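Local coordinates for protein berberine bridge enzyme-like 28 (Arabidopsis thaliana, PDB 5D79) that binds FAD as a secreted plant oxidoreductase of the berberine bridge enzyme-like family and takes part in adaptation to salt stress, at residues S234-I239 with Q524-V529. Sequence-based numbering, arbitrary orientation.
Sequences SSFGVI and QSIPLV. With FAD (flavin-adenine dinucleotide), chain E.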
loop_
_atom_site.group_PDB
_atom_site.type_symbol
_atom_site.label_atom_id
_atom_site.label_comp_id
_atom_site.label_asym_id
_atom_site.label_seq_id
_atom_site.Cartn_x
_atom_site.Cartn_y
_atom_site.Cartn_z
ATOM N N SER A 234 -3.413 11.997 0.880
ATOM C CA SER A 234 -3.918 12.769 2.016
ATOM C C SER A 234 -3.337 14.190 2.080
ATOM O O SER A 234 -3.842 15.045 2.813
ATOM C CB SER A 234 -3.641 12.029 3.327
ATOM O OG SER A 234 -2.253 11.874 3.547
ATOM N N SER A 235 -2.288 14.442 1.302
ATOM C CA SER A 235 -1.644 15.761 1.261
ATOM C C SER A 235 -2.209 16.701 0.180
ATOM O O SER A 235 -1.876 17.886 0.165
ATOM C CB SER A 235 -0.122 15.611 1.044
ATOM O OG SER A 235 0.527 14.999 2.151
ATOM N N PHE A 236 -3.050 16.192 -0.722
ATOM C CA PHE A 236 -3.345 16.938 -1.951
ATOM C C PHE A 236 -4.826 17.140 -2.302
ATOM O O PHE A 236 -5.144 17.973 -3.157
ATOM C CB PHE A 236 -2.627 16.266 -3.137
ATOM C CG PHE A 236 -1.131 16.354 -3.050
ATOM C CD1 PHE A 236 -0.472 17.526 -3.398
ATOM C CD2 PHE A 236 -0.384 15.288 -2.585
ATOM C CE1 PHE A 236 0.901 17.628 -3.296
ATOM C CE2 PHE A 236 0.988 15.385 -2.484
ATOM C CZ PHE A 236 1.629 16.561 -2.843
ATOM N N GLY A 237 -5.726 16.401 -1.654
ATOM C CA GLY A 237 -7.148 16.546 -1.917
ATOM C C GLY A 237 -7.964 15.302 -1.625
ATOM O O GLY A 237 -7.510 14.406 -0.915
ATOM N N VAL A 238 -9.184 15.254 -2.155
ATOM C CA VAL A 238 -9.964 14.023 -2.134
ATOM C C VAL A 238 -10.087 13.473 -3.540
ATOM O O VAL A 238 -10.846 13.994 -4.355
ATOM C CB VAL A 238 -11.376 14.211 -1.557
ATOM C CG1 VAL A 238 -12.069 12.849 -1.448
ATOM C CG2 VAL A 238 -11.313 14.885 -0.200
ATOM N N ILE A 239 -9.339 12.408 -3.810
ATOM C CA ILE A 239 -9.356 11.777 -5.118
ATOM C C ILE A 239 -10.641 10.962 -5.256
ATOM O O ILE A 239 -10.928 10.091 -4.429
ATOM C CB ILE A 239 -8.113 10.879 -5.335
ATOM C CG1 ILE A 239 -6.850 11.634 -4.922
ATOM C CG2 ILE A 239 -8.012 10.455 -6.791
ATOM C CD1 ILE A 239 -5.658 10.764 -4.691
ATOM N N GLN A 524 2.084 13.289 8.949
ATOM C CA GLN A 524 3.266 13.159 8.090
ATOM C C GLN A 524 3.083 13.805 6.696
ATOM O O GLN A 524 3.857 13.546 5.765
ATOM C CB GLN A 524 3.633 11.680 7.918
ATOM C CG GLN A 524 4.520 11.102 9.004
ATOM C CD GLN A 524 5.051 9.717 8.649
ATOM O OE1 GLN A 524 4.504 9.034 7.778
ATOM N NE2 GLN A 524 6.127 9.299 9.316
ATOM N N SER A 525 2.068 14.648 6.549
ATOM C CA SER A 525 1.751 15.212 5.238
ATOM C C SER A 525 2.872 16.119 4.696
ATOM O O SER A 525 3.724 16.612 5.451
ATOM C CB SER A 525 0.420 15.978 5.296
ATOM O OG SER A 525 0.478 17.040 6.228
ATOM N N ILE A 526 2.867 16.309 3.378
ATOM C CA ILE A 526 3.826 17.169 2.701
ATOM C C ILE A 526 3.600 18.604 3.151
ATOM O O ILE A 526 2.460 19.077 3.131
ATOM C CB ILE A 526 3.678 17.064 1.162
ATOM C CG1 ILE A 526 3.907 15.624 0.679
ATOM C CG2 ILE A 526 4.600 18.045 0.445
ATOM C CD1 ILE A 526 5.312 15.098 0.897
ATOM N N PRO A 527 4.677 19.303 3.576
ATOM C CA PRO A 527 4.540 20.676 4.072
ATOM C C PRO A 527 4.520 21.737 2.970
ATOM O O PRO A 527 4.953 21.509 1.834
ATOM C CB PRO A 527 5.784 20.844 4.943
ATOM C CG PRO A 527 6.814 20.042 4.216
ATOM C CD PRO A 527 6.064 18.820 3.710
ATOM N N LEU A 528 4.005 22.906 3.320
ATOM C CA LEU A 528 4.110 24.059 2.451
ATOM C C LEU A 528 5.544 24.577 2.445
ATOM O O LEU A 528 6.293 24.394 3.405
ATOM C CB LEU A 528 3.156 25.167 2.898
ATOM C CG LEU A 528 1.642 25.005 2.816
ATOM C CD1 LEU A 528 1.009 26.117 3.628
ATOM C CD2 LEU A 528 1.148 25.061 1.390
ATOM N N VAL A 529 5.904 25.249 1.362
ATOM C CA VAL A 529 7.229 25.823 1.188
ATOM C C VAL A 529 7.490 27.014 2.134
ATOM O O VAL A 529 6.554 27.629 2.662
ATOM C CB VAL A 529 7.419 26.262 -0.287
ATOM C CG1 VAL A 529 6.875 27.657 -0.501
ATOM C CG2 VAL A 529 8.880 26.158 -0.714
HETATM P PA FAD E . -6.776 3.961 3.760
HETATM O O1A FAD E . -6.481 3.884 5.237
HETATM O O2A FAD E . -8.250 4.103 3.461
HETATM O O5B FAD E . -5.913 5.157 3.100
HETATM C C5B FAD E . -4.532 5.318 3.392
HETATM C C4B FAD E . -4.040 6.753 3.158
HETATM O O4B FAD E . -4.494 7.202 1.893
HETATM C C3B FAD E . -4.591 7.706 4.208
HETATM O O3B FAD E . -3.647 8.704 4.537
HETATM C C2B FAD E . -5.805 8.304 3.520
HETATM O O2B FAD E . -6.117 9.600 3.998
HETATM C C1B FAD E . -5.413 8.270 2.046
HETATM N N9A FAD E . -6.550 8.115 1.112
HETATM C C8A FAD E . -7.391 7.038 0.944
HETATM N N7A FAD E . -8.277 7.335 -0.042
HETATM C C5A FAD E . -8.015 8.580 -0.506
HETATM C C6A FAD E . -8.596 9.378 -1.492
HETATM N N6A FAD E . -9.463 8.868 -2.359
HETATM N N1A FAD E . -8.086 10.638 -1.740
HETATM C C2A FAD E . -7.005 11.101 -1.022
HETATM N N3A FAD E . -6.438 10.306 -0.045
HETATM C C4A FAD E . -6.929 9.072 0.210
HETATM N N1 FAD E . 0.910 -2.017 -0.333
HETATM C C2 FAD E . 1.672 -2.433 -1.412
HETATM O O2 FAD E . 1.923 -1.654 -2.339
HETATM N N3 FAD E . 2.136 -3.742 -1.455
HETATM C C4 FAD E . 1.854 -4.638 -0.436
HETATM O O4 FAD E . 2.184 -5.818 -0.563
HETATM C C4X FAD E . 1.068 -4.221 0.639
HETATM N N5 FAD E . 0.651 -5.119 1.609
HETATM C C5X FAD E . -0.366 -4.759 2.480
HETATM C C6 FAD E . -0.984 -5.702 3.299
HETATM C C7 FAD E . -2.003 -5.323 4.177
HETATM C C7M FAD E . -2.652 -6.344 5.062
HETATM C C8 FAD E . -2.443 -3.998 4.206
HETATM C C8M FAD E . -3.518 -3.558 5.156
HETATM C C9 FAD E . -1.825 -3.056 3.391
HETATM C C9A FAD E . -0.756 -3.421 2.566
HETATM N N10 FAD E . -0.112 -2.480 1.778
HETATM C C10 FAD E . 0.576 -2.910 0.661
HETATM C "C1'" FAD E . -0.230 -1.019 2.087
HETATM C "C2'" FAD E . -1.393 -0.341 1.387
HETATM O "O2'" FAD E . -1.152 -0.329 -0.003
HETATM C "C3'" FAD E . -1.505 1.072 1.946
HETATM O "O3'" FAD E . -1.868 0.984 3.307
HETATM C "C4'" FAD E . -2.572 1.880 1.249
HETATM O "O4'" FAD E . -2.302 3.250 1.395
HETATM C "C5'" FAD E . -3.906 1.628 1.916
HETATM O "O5'" FAD E . -4.930 2.097 1.069
HETATM P P FAD E . -6.434 2.018 1.617
HETATM O O1P FAD E . -7.347 2.816 0.725
HETATM O O2P FAD E . -6.894 0.586 1.727
HETATM O O3P FAD E . -6.198 2.609 3.100
#
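In the PCMH-type FAD-binding domain, Ser235 of the 3-10 turn ahead of strand 238-248 meets Ser525 and Ile526, from the loop that follows helix 504-514 near the C-terminus; Phe236, in the loop between that turn and the strand, meets Ile526. Within the same short run of chain, Ile239 meets the cofactor's adenine, while Ser235 and Phe236 meet the C-terminal loop. One hydrogen bond joins the two segments: the backbone N of Ile526 donates to Ser235 OG at 2.9 Å, nearly straight, with an N-H...O angle of 165°. Ser235 points its side chain at the loop and turns OG anti to its own carbonyl carbon (chi1 -67°), which brings the hydroxyl up to that amide and also to within 3.3 Å of Ser525 CB. The buried residue Ile526 thus has its backbone N-H taken up by a serine hydroxyl. Beside the bond, apolar contacts run from Ile526 to Ser235 and Phe236. CG1 of Ile526 lies alongside the serine, 4.0 Å from Ser235 CB, and the same carbon comes obliquely to the Phe236 ring, 4.3 Å from Phe236 CZ. Leu507 and Val508 of helix 504-514 pack on Phe236 and Ile526 respectively, while Phe500 adds helix 488-500 to the isoleucine's surroundings. Lys511 NZ of helix 504-514 is hydrogen-bonded to Ser235 O, a further tie between the turn and the C-terminal region. Beyond Gly237 the chain enters the strand and reads the adenine through its backbone: Ile239 N donates to FAD N1A at 3.0 Å, and FAD N6A donates to Ile239 O at 2.8 Å. Ser234, whose OG is hydrogen-bonded to Asp522, sets its CB 3.5 Å from the ribose hydroxyl O2B. Against the adenine itself, Ile239 lays CG1 3.6 Å from FAD N1A.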